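Local coordinates for protein CupA (Streptococcus pneumoniae, PDB 4F2E) that binds copper(I) ions on a cupredoxin-type beta fold and probably serves as a copper chaperone in copper resistance, at residues I16-M21 against I39-K44; V35-V40 against V72-E77. All coordinates share one frame; numbering follows the deposited sequence.

Contact 1: residues I16-M21 against I39-K44; sequences IRVEVM and IVFDRK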
loop_
_atom_site.group_PDB
_atom_site.type_symbol
_atom_site.label_atom_id
_atom_site.label_comp_id
_atom_site.label_asym_id
_atom_site.label_seq_id
_atom_site.Cartn_x
_atom_site.Cartn_y
_atom_site.Cartn_z
ATOM N N ILE A 16 -3.583 -4.278 5.913
ATOM C CA ILE A 16 -3.049 -5.225 4.955
ATOM C C ILE A 16 -1.537 -5.105 4.943
ATOM O O ILE A 16 -0.989 -4.009 5.082
ATOM C CB ILE A 16 -3.633 -5.010 3.551
ATOM C CG1 ILE A 16 -3.208 -6.149 2.623
ATOM C CG2 ILE A 16 -3.226 -3.652 3.002
ATOM C CD1 ILE A 16 -4.072 -6.285 1.398
ATOM N N ARG A 17 -0.870 -6.243 4.800
ATOM C CA ARG A 17 0.581 -6.290 4.806
ATOM C C ARG A 17 1.104 -6.482 3.392
ATOM O O ARG A 17 0.628 -7.343 2.649
ATOM C CB ARG A 17 1.073 -7.417 5.716
ATOM C CG ARG A 17 0.621 -7.278 7.163
ATOM C CD ARG A 17 1.244 -8.353 8.040
ATOM N NE ARG A 17 2.703 -8.294 8.012
ATOM C CZ ARG A 17 3.437 -7.564 8.847
ATOM N NH1 ARG A 17 4.759 -7.567 8.747
ATOM N NH2 ARG A 17 2.848 -6.831 9.782
ATOM N N VAL A 18 2.082 -5.665 3.021
ATOM C CA VAL A 18 2.682 -5.738 1.697
ATOM C C VAL A 18 4.179 -5.959 1.834
ATOM O O VAL A 18 4.866 -5.183 2.491
ATOM C CB VAL A 18 2.414 -4.453 0.888
ATOM C CG1 VAL A 18 3.093 -4.520 -0.476
ATOM C CG2 VAL A 18 0.920 -4.229 0.734
ATOM N N GLU A 19 4.676 -7.033 1.231
ATOM C CA GLU A 19 6.102 -7.313 1.228
ATOM C C GLU A 19 6.765 -6.566 0.085
ATOM O O GLU A 19 6.295 -6.617 -1.053
ATOM C CB GLU A 19 6.356 -8.815 1.086
ATOM C CG GLU A 19 7.830 -9.186 1.104
ATOM C CD GLU A 19 8.060 -10.683 1.039
ATOM O OE1 GLU A 19 7.208 -11.439 1.555
ATOM O OE2 GLU A 19 9.091 -11.104 0.472
ATOM N N VAL A 20 7.844 -5.856 0.395
ATOM C CA VAL A 20 8.607 -5.154 -0.625
ATOM C C VAL A 20 9.781 -6.030 -1.032
ATOM O O VAL A 20 10.784 -6.127 -0.323
ATOM C CB VAL A 20 9.097 -3.783 -0.133
ATOM C CG1 VAL A 20 9.800 -3.029 -1.266
ATOM C CG2 VAL A 20 7.931 -2.971 0.417
ATOM N N MET A 21 9.625 -6.688 -2.172
ATOM C CA MET A 21 10.631 -7.589 -2.700
ATOM C C MET A 21 10.464 -7.637 -4.210
ATOM O O MET A 21 9.482 -8.190 -4.713
ATOM C CB MET A 21 10.457 -8.988 -2.103
ATOM C CG MET A 21 11.410 -10.022 -2.678
ATOM S SD MET A 21 13.114 -9.766 -2.146
ATOM C CE MET A 21 13.026 -10.333 -0.452
ATOM N N ILE A 39 -1.580 0.231 5.771
ATOM C CA ILE A 39 -0.928 -0.562 4.745
ATOM C C ILE A 39 0.521 -0.711 5.179
ATOM O O ILE A 39 1.302 0.240 5.128
ATOM C CB ILE A 39 -1.052 0.095 3.360
ATOM C CG1 ILE A 39 -2.514 0.469 3.092
ATOM C CG2 ILE A 39 -0.535 -0.842 2.276
ATOM C CD1 ILE A 39 -2.730 1.273 1.828
ATOM N N VAL A 40 0.857 -1.906 5.649
ATOM C CA VAL A 40 2.126 -2.143 6.310
ATOM C C VAL A 40 3.150 -2.683 5.324
ATOM O O VAL A 40 3.057 -3.833 4.889
ATOM C CB VAL A 40 1.959 -3.137 7.471
ATOM C CG1 VAL A 40 3.264 -3.276 8.242
ATOM C CG2 VAL A 40 0.832 -2.685 8.390
ATOM N N PHE A 41 4.124 -1.850 4.974
ATOM C CA PHE A 41 5.170 -2.249 4.045
ATOM C C PHE A 41 6.358 -2.825 4.789
ATOM O O PHE A 41 6.990 -2.140 5.597
ATOM C CB PHE A 41 5.601 -1.068 3.174
ATOM C CG PHE A 41 4.565 -0.659 2.171
ATOM C CD1 PHE A 41 3.546 0.212 2.523
ATOM C CD2 PHE A 41 4.597 -1.160 0.879
ATOM C CE1 PHE A 41 2.584 0.581 1.607
ATOM C CE2 PHE A 41 3.634 -0.793 -0.043
ATOM C CZ PHE A 41 2.629 0.077 0.318
ATOM N N ASP A 42 6.656 -4.089 4.516
ATOM C CA ASP A 42 7.794 -4.753 5.130
ATOM C C ASP A 42 8.889 -4.848 4.082
ATOM O O ASP A 42 8.770 -5.618 3.127
ATOM C CB ASP A 42 7.386 -6.142 5.614
ATOM C CG ASP A 42 8.482 -6.835 6.391
ATOM O OD1 ASP A 42 9.384 -6.136 6.898
ATOM O OD2 ASP A 42 8.437 -8.077 6.499
ATOM N N ARG A 43 9.946 -4.057 4.244
ATOM C CA ARG A 43 10.958 -3.954 3.199
ATOM C C ARG A 43 12.063 -4.991 3.341
ATOM O O ARG A 43 12.777 -5.022 4.345
ATOM C CB ARG A 43 11.564 -2.552 3.128
ATOM C CG ARG A 43 12.545 -2.433 1.982
ATOM C CD ARG A 43 13.124 -1.051 1.830
ATOM N NE ARG A 43 14.075 -1.028 0.722
ATOM C CZ ARG A 43 14.832 0.014 0.403
ATOM N NH1 ARG A 43 14.760 1.130 1.114
ATOM N NH2 ARG A 43 15.664 -0.063 -0.629
ATOM N N LYS A 44 12.207 -5.824 2.315
ATOM C CA LYS A 44 13.180 -6.908 2.329
ATOM C C LYS A 44 14.154 -6.828 1.154
ATOM O O LYS A 44 15.046 -7.663 1.023
ATOM C CB LYS A 44 12.461 -8.257 2.327
ATOM C CG LYS A 44 11.600 -8.485 3.560
ATOM C CD LYS A 44 10.870 -9.813 3.494
ATOM C CE LYS A 44 10.085 -10.069 4.769
ATOM N NZ LYS A 44 9.346 -11.360 4.710
#
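Ile-39 sets its CG2 against two residues of the partner strand, Ile-16 and Val-18, whose CG2 methyls each lie 4.0 Å from Ile-39 CG2. Val-40 supplies both backbone polar atoms: its N donates to Ile-16 O, and its O accepts from Val-18 N, this second bond being 2.8 Å long and 177° at the hydrogen. On the sheet face shared with Arg-17, Val-40 CG1 sits over one face of that guanidinium, which is itself salt-bridged to Glu-69. Phe-41 turns back to the buried face; Val-20 CG2, anti to its own carbonyl carbon, meets the ring edge in its plane, 3.8 Å from Phe-41 CD2, while Val-18 CG1 touches CE2. Asp-42 repeats the backbone pattern, N to Val-18 O and O from Val-20 N. Arg-43 NH1 hydrogen-bonds Leu-64 O, and its NH2 is salt-bridged to Asp-51. The ladder closes with Lys-44 N on Val-20 O at 3.0 Å; the extended Lys-44 side chain crosses Glu-19 at about a right angle, and its NZ makes long salt bridges to Glu-19 OE1 and Asp-42 OD2. Strand axes 4.7 Å apart, inclined by 25°, define a parallel strand pair within a cupredoxin-like fold, with the Val-20 side chain about 9 Å from a copper(I) ion.

Contact 2: residues V35-V40 against V72-E77; sequences VPARIV and VEITPE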
loop_
_atom_site.group_PDB
_atom_site.type_symbol
_atom_site.label_atom_id
_atom_site.label_comp_id
_atom_site.label_asym_id
_atom_site.label_seq_id
_atom_site.Cartn_x
_atom_site.Cartn_y
_atom_site.Cartn_z
ATOM N N VAL A 35 -13.141 3.289 5.900
ATOM C CA VAL A 35 -12.519 2.677 7.069
ATOM C C VAL A 35 -11.035 3.026 7.117
ATOM O O VAL A 35 -10.309 2.779 6.156
ATOM C CB VAL A 35 -12.686 1.148 7.054
ATOM C CG1 VAL A 35 -11.987 0.527 8.247
ATOM C CG2 VAL A 35 -14.161 0.774 7.049
ATOM N N PRO A 36 -10.577 3.616 8.233
ATOM C CA PRO A 36 -9.157 3.971 8.355
ATOM C C PRO A 36 -8.269 2.770 8.051
ATOM O O PRO A 36 -8.531 1.676 8.549
ATOM C CB PRO A 36 -9.028 4.382 9.822
ATOM C CG PRO A 36 -10.395 4.864 10.189
ATOM C CD PRO A 36 -11.346 3.979 9.436
ATOM N N ALA A 37 -7.238 2.973 7.239
ATOM C CA ALA A 37 -6.423 1.863 6.760
ATOM C C ALA A 37 -4.968 1.945 7.199
ATOM O O ALA A 37 -4.390 3.030 7.302
ATOM C CB ALA A 37 -6.507 1.763 5.238
ATOM N N ARG A 38 -4.403 0.772 7.466
ATOM C CA ARG A 38 -2.982 0.595 7.711
ATOM C C ARG A 38 -2.448 -0.310 6.616
ATOM O O ARG A 38 -2.834 -1.479 6.524
ATOM C CB ARG A 38 -2.749 -0.074 9.067
ATOM C CG ARG A 38 -2.998 0.811 10.272
ATOM C CD ARG A 38 -3.033 -0.007 11.558
ATOM N NE ARG A 38 -1.951 -0.986 11.637
ATOM C CZ ARG A 38 -0.704 -0.706 12.003
ATOM N NH1 ARG A 38 -0.368 0.537 12.318
ATOM N NH2 ARG A 38 0.209 -1.669 12.048
ATOM N N ILE A 39 -1.580 0.231 5.771
ATOM C CA ILE A 39 -0.928 -0.562 4.745
ATOM C C ILE A 39 0.521 -0.711 5.179
ATOM O O ILE A 39 1.302 0.240 5.128
ATOM C CB ILE A 39 -1.052 0.095 3.360
ATOM C CG1 ILE A 39 -2.514 0.469 3.092
ATOM C CG2 ILE A 39 -0.535 -0.842 2.276
ATOM C CD1 ILE A 39 -2.730 1.273 1.828
ATOM N N VAL A 40 0.857 -1.906 5.649
ATOM C CA VAL A 40 2.126 -2.143 6.310
ATOM C C VAL A 40 3.150 -2.683 5.324
ATOM O O VAL A 40 3.057 -3.833 4.889
ATOM C CB VAL A 40 1.959 -3.137 7.471
ATOM C CG1 VAL A 40 3.264 -3.276 8.242
ATOM C CG2 VAL A 40 0.832 -2.685 8.390
ATOM N N VAL A 72 1.822 2.973 5.912
ATOM C CA VAL A 72 1.095 4.028 5.233
ATOM C C VAL A 72 -0.323 4.057 5.787
ATOM O O VAL A 72 -1.031 3.048 5.771
ATOM C CB VAL A 72 1.054 3.792 3.712
ATOM C CG1 VAL A 72 0.065 4.739 3.051
ATOM C CG2 VAL A 72 2.441 3.959 3.114
ATOM N N GLU A 73 -0.732 5.208 6.305
ATOM C CA GLU A 73 -2.081 5.355 6.830
ATOM C C GLU A 73 -2.900 6.284 5.952
ATOM O O GLU A 73 -2.506 7.422 5.696
ATOM C CB GLU A 73 -2.050 5.860 8.270
ATOM C CG GLU A 73 -1.318 4.919 9.211
ATOM C CD GLU A 73 -1.328 5.402 10.640
ATOM O OE1 GLU A 73 -0.352 6.069 11.046
ATOM O OE2 GLU A 73 -2.309 5.114 11.357
ATOM N N ILE A 74 -4.030 5.775 5.475
ATOM C CA ILE A 74 -4.969 6.560 4.686
ATOM C C ILE A 74 -6.383 6.169 5.086
ATOM O O ILE A 74 -6.602 5.085 5.621
ATOM C CB ILE A 74 -4.792 6.317 3.167
ATOM C CG1 ILE A 74 -4.978 4.835 2.830
ATOM C CG2 ILE A 74 -3.429 6.806 2.694
ATOM C CD1 ILE A 74 -4.964 4.540 1.339
ATOM N N THR A 75 -7.339 7.055 4.838
ATOM C CA THR A 75 -8.747 6.720 5.024
ATOM C C THR A 75 -9.479 7.010 3.720
ATOM O O THR A 75 -9.869 8.149 3.460
ATOM C CB THR A 75 -9.385 7.514 6.180
ATOM O OG1 THR A 75 -8.673 7.246 7.395
ATOM C CG2 THR A 75 -10.848 7.116 6.359
ATOM N N PRO A 76 -9.654 5.978 2.885
ATOM C CA PRO A 76 -10.221 6.178 1.548
ATOM C C PRO A 76 -11.731 6.391 1.584
ATOM O O PRO A 76 -12.479 5.446 1.826
ATOM C CB PRO A 76 -9.882 4.872 0.832
ATOM C CG PRO A 76 -9.837 3.852 1.924
ATOM C CD PRO A 76 -9.301 4.569 3.136
ATOM N N GLU A 77 -12.165 7.622 1.337
ATOM C CA GLU A 77 -13.584 7.963 1.410
ATOM C C GLU A 77 -14.288 7.835 0.067
ATOM O O GLU A 77 -15.493 8.055 -0.035
ATOM C CB GLU A 77 -13.768 9.381 1.950
ATOM C CG GLU A 77 -13.442 9.525 3.423
ATOM C CD GLU A 77 -14.371 8.715 4.305
ATOM O OE1 GLU A 77 -15.408 8.233 3.797
ATOM O OE2 GLU A 77 -14.067 8.560 5.505
HETATM O O HOH W 1 -5.071 4.735 9.494
#
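Backbone hydrogen bonds join Ala-37 to Ile-74 and Ile-39 to Val-72, the two hydrogen-bonded pairs of an antiparallel ladder whose short axes run at 159°. In the Ile-39/Val-72 pair both bonds are 2.9 Å long, Ile-39 N to Val-72 O and Val-72 N to Ile-39 O. The Ala-37/Ile-74 pair is uneven: Ala-37 N reaches Ile-74 O at 2.7 Å, whereas the return bond from Ile-74 N to Ala-37 O is weak at 3.3 Å. Ala-37 O has further neighbours, since it also takes a CA-H...O contact from Glu-73 and a hydrogen bond from a water at 2.9 Å. That water donates weakly to Glu-73 OE2 as well, bridging the backbone of one strand and the side chain of the other.

In the cupredoxin-like fold this pairing joins strand 37-43 to strand 69-74, and its buried face meets Phe-55 and Met-95 from other strands.

On that face the apolar contacts run from CB to CD1. Ile-74 CG1 lies between its own backbone N and carbonyl carbon (chi1 58°), 4.2 Å from Ala-37 CB; beyond it, Ile-74 CD1 meets Ile-39 CD1 at 4.0 Å, the two side chains crossing at a slant. Ile-39 and Val-72 approach through their CB atoms.

Past the strand ends the contacts are van der Waals. Pro-36 and Thr-75 run alongside each other in the same direction, with Thr-75 OG1 3.4 Å from Pro-36 CA, and Pro-76 CD rests against Val-35 O.

Overall arrangement
Contacts 1 and 2 lie on the two edges of one strand, 37-43, with their centres 14 Å apart. Along the chain the order is 16-21, 35-40 overlapping 39-44, then 72-77. Strand 37-43 is paired in parallel with 13-20 and antiparallel with 69-74. Both ranges include Ile-39 and Val-40, but of these only Ile-39 touches partners in each. The contacts also meet directly: Ile-16 N is 3.0 Å from Arg-38 O, a probable hydrogen bond, and Phe-41 CE1 packs 3.7 Å from Val-72 CG2. Contact 1 reaches toward a copper(I) ion through Val-20; contact 2 lies toward the start of strand 37-43. Together they join three adjacent strands of the cupredoxin-like domain into one continuous sheet region.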